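Side-chain contacts in putative glyoxalase superfamily protein (Ralstonia eutropha, PDB 3IUZ), which probably acts as an iron(II)-dependent dioxygenase that decarboxylates 2-oxoadipate to give 2-hydroxyglutarate: residues A[3-8]-A[42-47]; A[48-53]-A[110-115]; A[80-85]-A[323-328]; A[101-106]-A[202-207]; A[129-134]-A[139-144]. All coordinates share one frame; numbering follows the deposited sequence. Where two conformers were deposited one is given.

Contact 1. Residues A[3-8]-A[42-47]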
# COMPACT_ATOMS: atom_id res chain seq x y z
N HIS A 3 -18.75 2.15 -13.75
CA HIS A 3 -17.47 2.34 -14.40
C HIS A 3 -17.08 1.03 -15.08
O HIS A 3 -16.34 0.23 -14.52
CB HIS A 3 -16.47 2.77 -13.35
CG HIS A 3 -16.90 4.00 -12.60
ND1 HIS A 3 -17.70 3.94 -11.48
CD2 HIS A 3 -16.72 5.31 -12.88
CE1 HIS A 3 -17.95 5.17 -11.06
NE2 HIS A 3 -17.38 6.02 -11.89
N PRO A 4 -17.58 0.81 -16.30
CA PRO A 4 -17.42 -0.50 -16.92
C PRO A 4 -15.96 -0.90 -17.13
O PRO A 4 -15.64 -2.08 -16.92
CB PRO A 4 -18.17 -0.36 -18.25
CG PRO A 4 -19.26 0.62 -17.91
CD PRO A 4 -18.55 1.64 -17.04
N ASN A 5 -15.10 0.01 -17.55
CA ASN A 5 -13.70 -0.37 -17.75
C ASN A 5 -13.06 -0.82 -16.43
O ASN A 5 -12.44 -1.87 -16.40
CB ASN A 5 -12.88 0.72 -18.40
CG ASN A 5 -12.94 0.63 -19.91
OD1 ASN A 5 -13.73 -0.14 -20.47
ND2 ASN A 5 -12.12 1.43 -20.58
N ILE A 6 -13.25 -0.05 -15.37
CA ILE A 6 -12.67 -0.40 -14.06
C ILE A 6 -13.30 -1.72 -13.57
O ILE A 6 -12.62 -2.61 -13.06
CB ILE A 6 -12.81 0.73 -13.04
CG1 ILE A 6 -11.78 1.83 -13.36
CG2 ILE A 6 -12.55 0.19 -11.61
CD1 ILE A 6 -12.12 3.21 -12.83
N ALA A 7 -14.59 -1.88 -13.79
CA ALA A 7 -15.27 -3.08 -13.34
C ALA A 7 -14.67 -4.31 -14.04
O ALA A 7 -14.47 -5.37 -13.43
CB ALA A 7 -16.80 -2.96 -13.57
N THR A 8 -14.43 -4.21 -15.33
CA THR A 8 -13.84 -5.32 -16.11
C THR A 8 -12.43 -5.65 -15.64
O THR A 8 -12.09 -6.82 -15.42
CB THR A 8 -13.80 -4.99 -17.59
OG1 THR A 8 -15.12 -4.67 -18.01
CG2 THR A 8 -13.28 -6.22 -18.47
N ARG A 42 -4.25 4.65 -18.63
CA ARG A 42 -3.38 4.49 -17.47
C ARG A 42 -4.06 4.88 -16.17
O ARG A 42 -3.82 4.23 -15.14
CB ARG A 42 -2.07 5.24 -17.59
CG ARG A 42 -2.17 6.70 -17.57
CD ARG A 42 -0.79 7.35 -17.65
NE ARG A 42 -0.92 8.79 -17.47
CZ ARG A 42 0.08 9.66 -17.50
NH1 ARG A 42 1.34 9.28 -17.74
NH2 ARG A 42 -0.21 10.93 -17.31
N ALA A 43 -4.88 5.94 -16.21
CA ALA A 43 -5.68 6.33 -15.03
C ALA A 43 -6.64 5.22 -14.58
O ALA A 43 -6.75 4.90 -13.39
CB ALA A 43 -6.47 7.58 -15.33
N GLU A 44 -7.41 4.68 -15.51
CA GLU A 44 -8.27 3.56 -15.19
C GLU A 44 -7.49 2.36 -14.59
O GLU A 44 -7.94 1.73 -13.62
CB GLU A 44 -9.02 3.10 -16.42
CG GLU A 44 -10.04 4.13 -16.95
CD GLU A 44 -10.62 3.81 -18.31
OE1 GLU A 44 -10.10 2.92 -19.03
OE2 GLU A 44 -11.63 4.46 -18.66
N ILE A 45 -6.35 2.04 -15.20
CA ILE A 45 -5.57 0.92 -14.75
C ILE A 45 -5.04 1.20 -13.34
O ILE A 45 -5.05 0.31 -12.46
CB ILE A 45 -4.43 0.58 -15.74
CG1 ILE A 45 -5.05 -0.05 -16.99
CG2 ILE A 45 -3.37 -0.36 -15.12
CD1 ILE A 45 -4.11 0.05 -18.28
N ALA A 46 -4.56 2.42 -13.13
CA ALA A 46 -4.00 2.78 -11.83
C ALA A 46 -5.05 2.69 -10.73
O ALA A 46 -4.78 2.17 -9.63
CB ALA A 46 -3.37 4.17 -11.87
N GLN A 47 -6.24 3.20 -11.02
CA GLN A 47 -7.36 3.16 -10.10
C GLN A 47 -7.79 1.70 -9.82
O GLN A 47 -7.95 1.32 -8.62
CB GLN A 47 -8.52 3.99 -10.63
CG GLN A 47 -9.81 3.92 -9.82
CD GLN A 47 -9.69 4.50 -8.48
OE1 GLN A 47 -8.82 5.33 -8.21
NE2 GLN A 47 -10.59 4.09 -7.58
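Glu-44 reaches from helix 42-60 to helix 4-14 and meets Asn-5 and Ile-6 there. Its CB sits 4.3 Å from Ile-6 CG1. CG lies anti to the carbonyl carbon (chi1 -67°). Beyond CG the chain is extended, which carries the carboxylate up to Asn-5. CD then lies 3.8 Å from Asn-5 CB. At the tip, OE1 accepts a nearly straight hydrogen bond from Asn-5 ND2 (3.0 Å, 169° at the hydrogen). The donor comes to the syn side of OE1 but out of the carboxylate plane, whereas OE1 lies close to the plane of the amide. The two flat groups are almost perpendicular. OE2 is farther off, 3.6 Å from Asn-5 ND2. Asn-5 ND2 also donates to Gly-38 O. Next to this link Ile-6 CD1 rests on Gln-47 CG at 3.9 Å, and Ile-6 CG1 lies near the carbonyl oxygen of Glu-44. OE1 also accepts from Thr-41 N, just before its own helix, which resembles the glutamate half of a capping box. The contact thus joins the start of helix 42-60 to helix 4-14 by side-chain packing, the short segments crossing at -46° with axes 9.4 Å apart.

Contact 2. Residues A[48-53]-A[110-115]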
# COMPACT_ATOMS: atom_id res chain seq x y z
N ALA A 48 -7.88 0.88 -10.88
CA ALA A 48 -8.25 -0.55 -10.70
C ALA A 48 -7.20 -1.29 -9.91
O ALA A 48 -7.57 -2.03 -8.96
CB ALA A 48 -8.54 -1.26 -11.97
N LEU A 49 -5.91 -1.07 -10.22
CA LEU A 49 -4.84 -1.71 -9.41
C LEU A 49 -5.03 -1.37 -7.92
O LEU A 49 -4.96 -2.26 -7.06
CB LEU A 49 -3.45 -1.31 -9.85
CG LEU A 49 -2.27 -1.70 -8.97
CD1 LEU A 49 -2.13 -3.24 -8.92
CD2 LEU A 49 -0.96 -1.01 -9.40
N ASN A 50 -5.25 -0.08 -7.64
CA ASN A 50 -5.40 0.38 -6.28
C ASN A 50 -6.53 -0.31 -5.56
O ASN A 50 -6.40 -0.62 -4.40
CB ASN A 50 -5.63 1.89 -6.21
CG ASN A 50 -4.36 2.68 -6.47
OD1 ASN A 50 -3.30 2.07 -6.59
ND2 ASN A 50 -4.48 4.03 -6.66
N MSE A 51 -7.64 -0.51 -6.26
CA MSE A 51 -8.78 -1.13 -5.69
C MSE A 51 -8.50 -2.63 -5.39
O MSE A 51 -9.02 -3.16 -4.41
CB MSE A 51 -9.99 -0.93 -6.63
CG MSE A 51 -10.50 0.58 -6.68
SE MSE A 51 -11.84 0.80 -7.98
CE MSE A 51 -13.41 0.29 -6.96
N VAL A 52 -7.73 -3.30 -6.27
CA VAL A 52 -7.39 -4.69 -6.07
C VAL A 52 -6.51 -4.78 -4.85
O VAL A 52 -6.72 -5.66 -3.99
CB VAL A 52 -6.74 -5.31 -7.33
CG1 VAL A 52 -6.22 -6.72 -7.01
CG2 VAL A 52 -7.76 -5.28 -8.49
N LEU A 53 -5.59 -3.81 -4.71
CA LEU A 53 -4.66 -3.81 -3.59
C LEU A 53 -5.40 -3.52 -2.26
O LEU A 53 -5.11 -4.12 -1.23
CB LEU A 53 -3.50 -2.81 -3.83
CG LEU A 53 -2.49 -3.22 -4.92
CD1 LEU A 53 -1.46 -2.07 -5.17
CD2 LEU A 53 -1.79 -4.56 -4.55
N LEU A 110 2.99 3.97 -14.58
CA LEU A 110 1.54 4.03 -14.34
C LEU A 110 0.94 5.44 -14.38
O LEU A 110 -0.26 5.58 -14.52
CB LEU A 110 1.16 3.43 -13.01
CG LEU A 110 1.19 1.90 -12.93
CD1 LEU A 110 0.94 1.44 -11.44
CD2 LEU A 110 0.24 1.17 -13.93
N GLY A 111 1.79 6.47 -14.25
CA GLY A 111 1.34 7.85 -14.32
C GLY A 111 1.51 8.64 -13.02
O GLY A 111 1.04 9.76 -12.94
N TYR A 112 2.13 8.07 -11.99
CA TYR A 112 2.39 8.80 -10.75
C TYR A 112 3.63 9.72 -10.86
O TYR A 112 4.57 9.45 -11.62
CB TYR A 112 2.57 7.86 -9.54
CG TYR A 112 1.30 7.14 -9.18
CD1 TYR A 112 0.95 5.95 -9.81
CD2 TYR A 112 0.45 7.64 -8.18
CE1 TYR A 112 -0.21 5.27 -9.47
CE2 TYR A 112 -0.72 6.99 -7.86
CZ TYR A 112 -1.05 5.81 -8.50
OH TYR A 112 -2.21 5.15 -8.19
N ARG A 113 3.62 10.78 -10.04
CA ARG A 113 4.72 11.70 -9.87
C ARG A 113 4.94 11.91 -8.40
O ARG A 113 4.00 11.92 -7.62
CB ARG A 113 4.37 13.06 -10.45
CG ARG A 113 4.17 13.03 -11.94
CD ARG A 113 3.70 14.40 -12.41
NE ARG A 113 3.55 14.41 -13.86
CZ ARG A 113 2.73 15.23 -14.53
NH1 ARG A 113 1.96 16.11 -13.88
NH2 ARG A 113 2.67 15.16 -15.86
N LEU A 114 6.19 12.12 -8.03
CA LEU A 114 6.54 12.50 -6.67
C LEU A 114 5.74 13.71 -6.27
O LEU A 114 5.68 14.71 -7.01
CB LEU A 114 8.05 12.82 -6.59
CG LEU A 114 8.57 13.22 -5.22
CD1 LEU A 114 8.51 12.04 -4.25
CD2 LEU A 114 9.99 13.81 -5.44
N ASN A 115 5.08 13.63 -5.13
CA ASN A 115 4.29 14.76 -4.66
C ASN A 115 4.75 15.35 -3.31
O ASN A 115 4.20 16.33 -2.88
CB ASN A 115 2.82 14.34 -4.58
CG ASN A 115 1.87 15.51 -4.56
OD1 ASN A 115 1.98 16.40 -5.38
ND2 ASN A 115 0.88 15.47 -3.66
O HOH W 1 -2.24 2.46 -8.98
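Asn-50 and Tyr-112 approach from opposite directions and meet at the phenol oxygen. Asn-50 ND2 donates to Tyr-112 OH at 3.0 Å, with 153° at the hydrogen. Asn-50 CG lies anti to the carbonyl carbon (chi1 -75°), turning the amide to the phenol. The amide nitrogen lies at the edge of the ring, near its plane, while OH is 20° out of the amide plane. Water 1 closes a second path between the same groups. It donates to Asn-50 OD1 at 2.6 Å and is hydrogen-bonded to Tyr-112 OH at 2.8 Å. Both ends of the amide are thus engaged, which should fix its rotation. Beside this pair Leu-49 CD2 meets Leu-110 CD1 at 3.7 Å, the side chains crossing at about a right angle. Further out, the Tyr-112 ring has edge-to-face partners in His-132 and Phe-142. Its OH has a weak hydrogen bond with Ala-140 O. Gly-111, with positive phi, forms a Schellman motif at the end of helix 101-110 and turns the chain into the strand that carries Tyr-112. Helix 42-60 packs here against the start of strand 112-120. Leu-49 also touches Ile-197 and Leu-200 of helix 190-200, and Tyr-112 touches Tyr-130 of the adjacent strand 125-132.

Contact 3. Residues A[80-85]-A[323-328]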
# COMPACT_ATOMS: atom_id res chain seq x y z
N PHE A 80 -10.71 5.86 -1.16
CA PHE A 80 -9.36 5.36 -0.95
C PHE A 80 -8.37 6.50 -1.15
O PHE A 80 -8.11 6.94 -2.27
CB PHE A 80 -9.04 4.20 -1.88
CG PHE A 80 -7.75 3.47 -1.57
CD1 PHE A 80 -7.10 3.53 -0.34
CD2 PHE A 80 -7.19 2.68 -2.56
CE1 PHE A 80 -5.93 2.81 -0.11
CE2 PHE A 80 -6.07 1.98 -2.35
CZ PHE A 80 -5.41 2.02 -1.13
N ASP A 81 -7.82 6.96 -0.03
CA ASP A 81 -6.95 8.12 -0.01
C ASP A 81 -5.51 7.79 -0.36
O ASP A 81 -4.91 8.48 -1.20
CB ASP A 81 -6.98 8.77 1.36
CG ASP A 81 -6.21 10.09 1.38
OD1 ASP A 81 -6.84 11.13 1.10
OD2 ASP A 81 -5.01 10.05 1.70
N HIS A 82 -4.93 6.80 0.32
CA HIS A 82 -3.58 6.36 0.01
C HIS A 82 -3.30 5.00 0.64
O HIS A 82 -3.92 4.67 1.66
CB HIS A 82 -2.55 7.38 0.50
CG HIS A 82 -2.37 7.46 1.98
ND1 HIS A 82 -3.14 8.28 2.78
CD2 HIS A 82 -1.46 6.88 2.79
CE1 HIS A 82 -2.69 8.21 4.02
NE2 HIS A 82 -1.68 7.35 4.06
N GLY A 83 -2.44 4.21 -0.01
CA GLY A 83 -1.80 3.04 0.60
C GLY A 83 -0.34 3.39 0.93
O GLY A 83 0.32 4.16 0.19
N ALA A 84 0.16 2.88 2.04
CA ALA A 84 1.53 3.17 2.47
C ALA A 84 2.28 1.85 2.49
O ALA A 84 1.75 0.85 3.00
CB ALA A 84 1.57 3.81 3.85
N LEU A 85 3.47 1.84 1.91
CA LEU A 85 4.33 0.68 1.98
C LEU A 85 5.75 1.02 2.31
O LEU A 85 6.17 2.19 2.29
CB LEU A 85 4.25 -0.18 0.72
CG LEU A 85 4.64 0.46 -0.61
CD1 LEU A 85 5.61 -0.45 -1.35
CD2 LEU A 85 3.45 0.71 -1.49
N LEU A 323 -3.09 17.65 -0.20
CA LEU A 323 -2.67 16.27 -0.42
C LEU A 323 -1.39 15.94 0.37
O LEU A 323 -0.80 14.88 0.19
CB LEU A 323 -2.46 15.98 -1.92
CG LEU A 323 -3.69 16.02 -2.81
CD1 LEU A 323 -3.23 15.89 -4.27
CD2 LEU A 323 -4.82 14.93 -2.45
N GLY A 324 -1.00 16.82 1.28
CA GLY A 324 0.29 16.65 1.95
C GLY A 324 0.22 15.58 3.03
O GLY A 324 -0.87 15.13 3.45
N PHE A 325 1.39 15.19 3.50
CA PHE A 325 1.53 14.31 4.66
C PHE A 325 2.40 15.00 5.71
O PHE A 325 3.03 14.31 6.53
CB PHE A 325 2.14 12.97 4.24
CG PHE A 325 1.29 12.20 3.26
CD1 PHE A 325 1.28 12.53 1.90
CD2 PHE A 325 0.46 11.17 3.69
CE1 PHE A 325 0.49 11.82 1.01
CE2 PHE A 325 -0.30 10.45 2.77
CZ PHE A 325 -0.28 10.77 1.44
N ASP A 326 2.45 16.34 5.65
CA ASP A 326 3.26 17.19 6.52
C ASP A 326 3.31 16.66 7.96
O ASP A 326 2.28 16.18 8.54
CB ASP A 326 2.73 18.66 6.59
CG ASP A 326 2.64 19.37 5.21
OD1 ASP A 326 3.19 18.87 4.21
OD2 ASP A 326 2.03 20.47 5.16
N ALA A 327 4.50 16.79 8.54
CA ALA A 327 4.71 16.64 9.98
C ALA A 327 3.89 17.66 10.81
O ALA A 327 3.41 18.70 10.29
CB ALA A 327 6.21 16.74 10.32
N GLY A 328 3.76 17.34 12.10
CA GLY A 328 3.12 18.23 13.09
C GLY A 328 3.61 18.00 14.52
O GLY A 328 4.04 16.90 14.87
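Phe-325 points the edge of its ring into the face of His-82, in a T-shaped pair. CE2 does the touching. It stands 3.4 Å above the imidazole plane, over its centre, and comes within 3.5 Å of His-82 CE1. The ring centroids are 4.8 Å apart and the planes meet at 89°. His-82 CG sits between its backbone N and carbonyl carbon (chi1 71°), a torsion that presents the imidazole face to Phe-325 CE2. A neighbour in the strand fixes the imidazole: His-82 ND1 donates to Asp-81 OD2 at 2.8 Å, using the anti lone pair of that oxygen. The bond is straight and lies nearly in the imidazole plane. Strand 80-87 belongs to the mixed sheet of a glyoxalase-superfamily fold. His-82 also touches His-238 and Glu-304 on other strands of this sheet, and the three are a possible iron site, by analogy with the His/His/Glu sites of the superfamily. The other oxygen of the carboxylate, Asp-81 OD1, forms salt bridges with Arg-242 and Arg-308. Arg-308 also makes a cation-pi contact with the Phe-325 ring and bonds to Gly-324 O, and Tyr-118 OH is hydrogen-bonded to Phe-325 N.

Contact 4. Residues A[101-106]-A[202-207]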
# COMPACT_ATOMS: atom_id res chain seq x y z
N ALA A 101 13.10 2.55 -5.23
CA ALA A 101 13.28 2.25 -6.66
C ALA A 101 12.53 0.98 -7.03
O ALA A 101 12.19 0.77 -8.17
CB ALA A 101 14.79 2.07 -7.00
N ALA A 102 12.28 0.11 -6.07
CA ALA A 102 11.56 -1.12 -6.37
C ALA A 102 10.14 -0.82 -6.80
O ALA A 102 9.54 -1.58 -7.52
CB ALA A 102 11.58 -2.08 -5.15
N PHE A 103 9.60 0.31 -6.34
CA PHE A 103 8.26 0.74 -6.68
C PHE A 103 8.16 1.97 -7.61
O PHE A 103 7.24 2.05 -8.38
CB PHE A 103 7.46 0.96 -5.39
CG PHE A 103 7.13 -0.34 -4.75
CD1 PHE A 103 6.08 -1.09 -5.22
CD2 PHE A 103 8.01 -0.90 -3.82
CE1 PHE A 103 5.85 -2.34 -4.74
CE2 PHE A 103 7.77 -2.15 -3.33
CZ PHE A 103 6.68 -2.86 -3.77
N THR A 104 9.10 2.91 -7.57
CA THR A 104 8.99 4.03 -8.51
C THR A 104 9.07 3.56 -9.99
O THR A 104 8.45 4.16 -10.85
CB THR A 104 10.02 5.13 -8.25
OG1 THR A 104 11.30 4.57 -8.10
CG2 THR A 104 9.65 5.90 -6.93
N ARG A 105 9.85 2.52 -10.25
CA ARG A 105 9.92 1.86 -11.55
C ARG A 105 8.57 1.28 -12.02
O ARG A 105 8.42 0.98 -13.21
CB ARG A 105 10.96 0.77 -11.55
CG ARG A 105 10.52 -0.53 -10.80
CD ARG A 105 11.63 -1.52 -10.55
NE ARG A 105 11.18 -2.60 -9.66
CZ ARG A 105 11.55 -3.88 -9.72
NH1 ARG A 105 12.43 -4.32 -10.62
NH2 ARG A 105 11.09 -4.72 -8.82
N ILE A 106 7.60 1.14 -11.09
CA ILE A 106 6.25 0.72 -11.37
C ILE A 106 5.31 1.94 -11.40
O ILE A 106 4.54 2.13 -12.35
CB ILE A 106 5.72 -0.30 -10.31
CG1 ILE A 106 6.55 -1.58 -10.26
CG2 ILE A 106 4.23 -0.59 -10.53
CD1 ILE A 106 6.23 -2.53 -8.99
N PRO A 202 1.38 -9.00 -7.09
CA PRO A 202 2.37 -9.73 -6.29
C PRO A 202 3.65 -8.98 -5.93
O PRO A 202 4.43 -9.48 -5.12
CB PRO A 202 2.67 -10.99 -7.15
CG PRO A 202 1.41 -11.18 -7.94
CD PRO A 202 1.08 -9.74 -8.33
N CYS A 203 3.87 -7.76 -6.48
CA CYS A 203 5.00 -6.94 -6.05
C CYS A 203 4.78 -6.34 -4.67
O CYS A 203 5.74 -5.98 -3.96
CB CYS A 203 5.23 -5.78 -7.05
SG CYS A 203 5.58 -6.31 -8.76
N PHE A 204 3.50 -6.18 -4.29
CA PHE A 204 3.12 -5.61 -3.01
C PHE A 204 2.97 -6.70 -1.97
O PHE A 204 1.89 -6.90 -1.36
CB PHE A 204 1.84 -4.76 -3.16
CG PHE A 204 1.99 -3.67 -4.16
CD1 PHE A 204 1.79 -3.92 -5.51
CD2 PHE A 204 2.36 -2.40 -3.77
CE1 PHE A 204 1.96 -2.95 -6.45
CE2 PHE A 204 2.51 -1.39 -4.72
CZ PHE A 204 2.31 -1.66 -6.03
N GLU A 205 4.12 -7.33 -1.73
CA GLU A 205 4.22 -8.50 -0.86
C GLU A 205 5.68 -8.68 -0.37
O GLU A 205 6.57 -7.93 -0.76
CB GLU A 205 3.78 -9.75 -1.63
CG GLU A 205 2.34 -9.77 -2.12
CD GLU A 205 1.30 -9.65 -1.01
OE1 GLU A 205 1.63 -9.82 0.19
OE2 GLU A 205 0.13 -9.39 -1.37
N ARG A 206 5.90 -9.67 0.48
CA ARG A 206 7.23 -9.98 1.00
C ARG A 206 8.00 -10.73 -0.09
O ARG A 206 7.59 -11.78 -0.48
CB ARG A 206 7.12 -10.85 2.26
CG ARG A 206 8.38 -10.98 3.13
CD ARG A 206 8.33 -12.23 4.02
NE ARG A 206 8.57 -13.43 3.23
CZ ARG A 206 8.21 -14.66 3.58
NH1 ARG A 206 7.63 -14.89 4.75
NH2 ARG A 206 8.45 -15.68 2.75
N GLN A 207 9.13 -10.17 -0.53
CA GLN A 207 9.96 -10.77 -1.58
C GLN A 207 11.12 -11.62 -1.07
O GLN A 207 11.72 -12.37 -1.85
CB GLN A 207 10.51 -9.65 -2.43
CG GLN A 207 9.40 -8.78 -3.04
CD GLN A 207 8.37 -9.56 -3.77
OE1 GLN A 207 8.70 -10.56 -4.41
NE2 GLN A 207 7.14 -9.11 -3.74
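Cys-203 O is approached by Phe-103 and by two donors of its own loop. Phe-103 CZ comes to it at 3.3 Å, with the oxygen at the ring edge near the ring plane. Glu-205 N gives it a weak hydrogen bond of 3.1 Å across an inverse gamma turn centred on Phe-204. Gln-207 NE2 gives another weak one at 3.4 Å. The sounder bond of that amide goes to Pro-202 O, at 3.1 Å, in the carbonyl plane and on a lone pair; the acceptor also lies near the plane of the amide. The folded Gln-207 side chain thus ties the following loop back to the turn.

The turn follows helix 190-200 and packs against helix 101-110. Its Phe-204 ring takes Phe-103 CE1 over one face, offset toward the rim and 3.5 Å from Phe-204 CE2. The ring planes are inclined at 45°, so the pair is neither a stack nor a T-shaped contact. Leu-85 of strand 80-87 touches both rings, which places the contact on the sheet. One helical turn on from Phe-103, Ile-106 CD1 reaches the cysteine. CG1 of Ile-106 lies anti to the carbonyl carbon (chi1 -61°), and the extended branch (chi2 169°) ends with CD1 3.8 Å from Cys-203 SG and 3.9 Å from Cys-203 CB.

Contact 5. Residues A[129-134]-A[139-144]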
# COMPACT_ATOMS: atom_id res chain seq x y z
N SER A 129 5.58 10.78 -1.02
CA SER A 129 4.26 10.53 -1.57
C SER A 129 4.27 10.67 -3.09
O SER A 129 5.05 11.47 -3.65
CB SER A 129 3.25 11.49 -0.96
OG SER A 129 3.57 12.82 -1.35
N TYR A 130 3.42 9.85 -3.72
CA TYR A 130 3.23 9.77 -5.18
C TYR A 130 1.76 9.98 -5.50
O TYR A 130 0.88 9.25 -5.02
CB TYR A 130 3.71 8.38 -5.70
CG TYR A 130 5.19 8.34 -5.63
CD1 TYR A 130 5.95 8.95 -6.61
CD2 TYR A 130 5.84 7.91 -4.45
CE1 TYR A 130 7.35 9.00 -6.53
CE2 TYR A 130 7.21 7.97 -4.33
CZ TYR A 130 7.97 8.52 -5.37
OH TYR A 130 9.33 8.62 -5.22
N ALA A 131 1.48 10.98 -6.34
CA ALA A 131 0.12 11.28 -6.78
C ALA A 131 0.01 11.09 -8.26
O ALA A 131 0.94 11.38 -9.01
CB ALA A 131 -0.29 12.75 -6.43
N HIS A 132 -1.16 10.67 -8.68
CA HIS A 132 -1.39 10.39 -10.08
C HIS A 132 -1.62 11.65 -10.90
O HIS A 132 -2.50 12.47 -10.60
CB HIS A 132 -2.53 9.40 -10.26
CG HIS A 132 -2.46 8.70 -11.57
ND1 HIS A 132 -2.90 9.28 -12.73
CD2 HIS A 132 -1.92 7.50 -11.92
CE1 HIS A 132 -2.65 8.47 -13.75
NE2 HIS A 132 -2.08 7.36 -13.28
N ALA A 133 -0.84 11.78 -11.97
CA ALA A 133 -0.86 13.01 -12.79
C ALA A 133 -2.24 13.25 -13.42
O ALA A 133 -2.55 14.37 -13.72
CB ALA A 133 0.22 12.96 -13.91
N ASP A 134 -3.04 12.22 -13.62
CA ASP A 134 -4.31 12.39 -14.34
C ASP A 134 -5.48 12.70 -13.42
O ASP A 134 -6.53 13.12 -13.90
CB ASP A 134 -4.67 11.18 -15.22
CG ASP A 134 -3.65 10.87 -16.29
OD1 ASP A 134 -2.92 11.79 -16.76
OD2 ASP A 134 -3.57 9.68 -16.69
N ILE A 139 -7.47 9.66 -7.51
CA ILE A 139 -6.82 8.36 -7.48
C ILE A 139 -6.01 8.31 -6.19
O ILE A 139 -5.39 9.31 -5.82
CB ILE A 139 -5.92 8.17 -8.73
CG1 ILE A 139 -6.81 7.92 -9.96
CG2 ILE A 139 -4.94 7.04 -8.51
CD1 ILE A 139 -6.03 7.95 -11.29
N ALA A 140 -6.01 7.20 -5.48
CA ALA A 140 -5.25 7.10 -4.23
C ALA A 140 -3.80 7.41 -4.47
O ALA A 140 -3.24 7.01 -5.51
CB ALA A 140 -5.33 5.69 -3.64
N GLN A 141 -3.17 8.06 -3.49
CA GLN A 141 -1.74 8.28 -3.52
C GLN A 141 -1.05 7.02 -3.02
O GLN A 141 -1.69 6.17 -2.38
CB GLN A 141 -1.33 9.45 -2.67
CG GLN A 141 -1.73 10.78 -3.20
CD GLN A 141 -1.18 11.90 -2.34
OE1 GLN A 141 -0.03 12.34 -2.51
NE2 GLN A 141 -1.98 12.34 -1.37
N PHE A 142 0.25 6.91 -3.32
CA PHE A 142 1.12 5.92 -2.71
C PHE A 142 2.06 6.65 -1.80
O PHE A 142 2.69 7.68 -2.19
CB PHE A 142 1.92 5.17 -3.75
CG PHE A 142 1.18 4.07 -4.42
CD1 PHE A 142 0.27 4.32 -5.43
CD2 PHE A 142 1.34 2.76 -3.98
CE1 PHE A 142 -0.45 3.28 -6.03
CE2 PHE A 142 0.64 1.72 -4.56
CZ PHE A 142 -0.25 1.95 -5.57
N PHE A 143 2.22 6.13 -0.58
CA PHE A 143 3.22 6.67 0.33
C PHE A 143 4.27 5.58 0.46
O PHE A 143 3.95 4.48 0.87
CB PHE A 143 2.61 7.06 1.68
CG PHE A 143 3.52 7.90 2.51
CD1 PHE A 143 4.53 7.31 3.28
CD2 PHE A 143 3.41 9.27 2.53
CE1 PHE A 143 5.37 8.09 4.06
CE2 PHE A 143 4.26 10.04 3.30
CZ PHE A 143 5.24 9.46 4.05
N VAL A 144 5.49 5.84 -0.01
CA VAL A 144 6.53 4.83 -0.02
C VAL A 144 7.63 5.28 0.88
O VAL A 144 8.21 6.36 0.68
CB VAL A 144 7.10 4.61 -1.43
CG1 VAL A 144 8.16 3.47 -1.38
CG2 VAL A 144 5.92 4.28 -2.41
O HOH W 2 1.56 14.38 -1.05
O HOH W 3 -3.09 10.70 -6.56
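Tyr-130 and Phe-142 form the close part of this contact. Tyr-130 N donates to Phe-142 O at 2.8 Å, and Phe-142 N donates back to Tyr-130 O at 3.0 Å. Tyr-130 CB and Phe-142 CB lie 4.2 Å apart on one face of the sheet. There Tyr-130 CD2 also touches Val-144 CG2. Tyr-130 OH is hydrogen-bonded to Glu-100 OE1. Strands 125-132 and 141-147 make an antiparallel beta hairpin, in which Tyr-130 with Phe-142 is a hydrogen-bonded pair and Ser-129 with Phe-143 a non-hydrogen-bonded one. On the face of Ser-129 the fit is looser. Gln-141 OE1 is 3.7 Å from Ser-129 CB, and water 2 bridges the polar ends: Ser-129 OG donates to it and it donates to Gln-141 OE1. Toward the turn the strands part, and water 3 bridges them. It accepts from His-132 N at 2.9 Å and donates to Ile-139 O at 2.8 Å. Side chains still pack here. With its CG anti to the backbone N (chi1 -158°), His-132 turns a ring face to Ile-139 CD1, a CH-pi contact 3.9 Å from the centroid. The imidazole is held at both nitrogens: ND1 accepts from Asp-134 N, and NE2 bonds to Leu-110 O.

Overall arrangement
Contacts 2 and 5 are near neighbours, their centres about 6 Å apart, and Tyr-112 OH packs on Ile-139 CG2 at 3.3 Å. Contact 5 joins contact 3 through the sheet, with centres about 9 Å apart; Gly-83 O and Phe-143 N are 2.8 Å apart there. The possible iron site would include His-82 of contact 3. Contact 1 is about 23 Å from contact 3, centre to centre. It shares helix 42-60 with contact 2, and Arg-42 NH2 forms a salt bridge with Asp-134 OD1 of contact 5 (2.9 Å). Contact 4 meets contact 3 where Leu-85 CD1 packs on Phe-103 CE2, and meets contact 5 through Phe-204 and Phe-142.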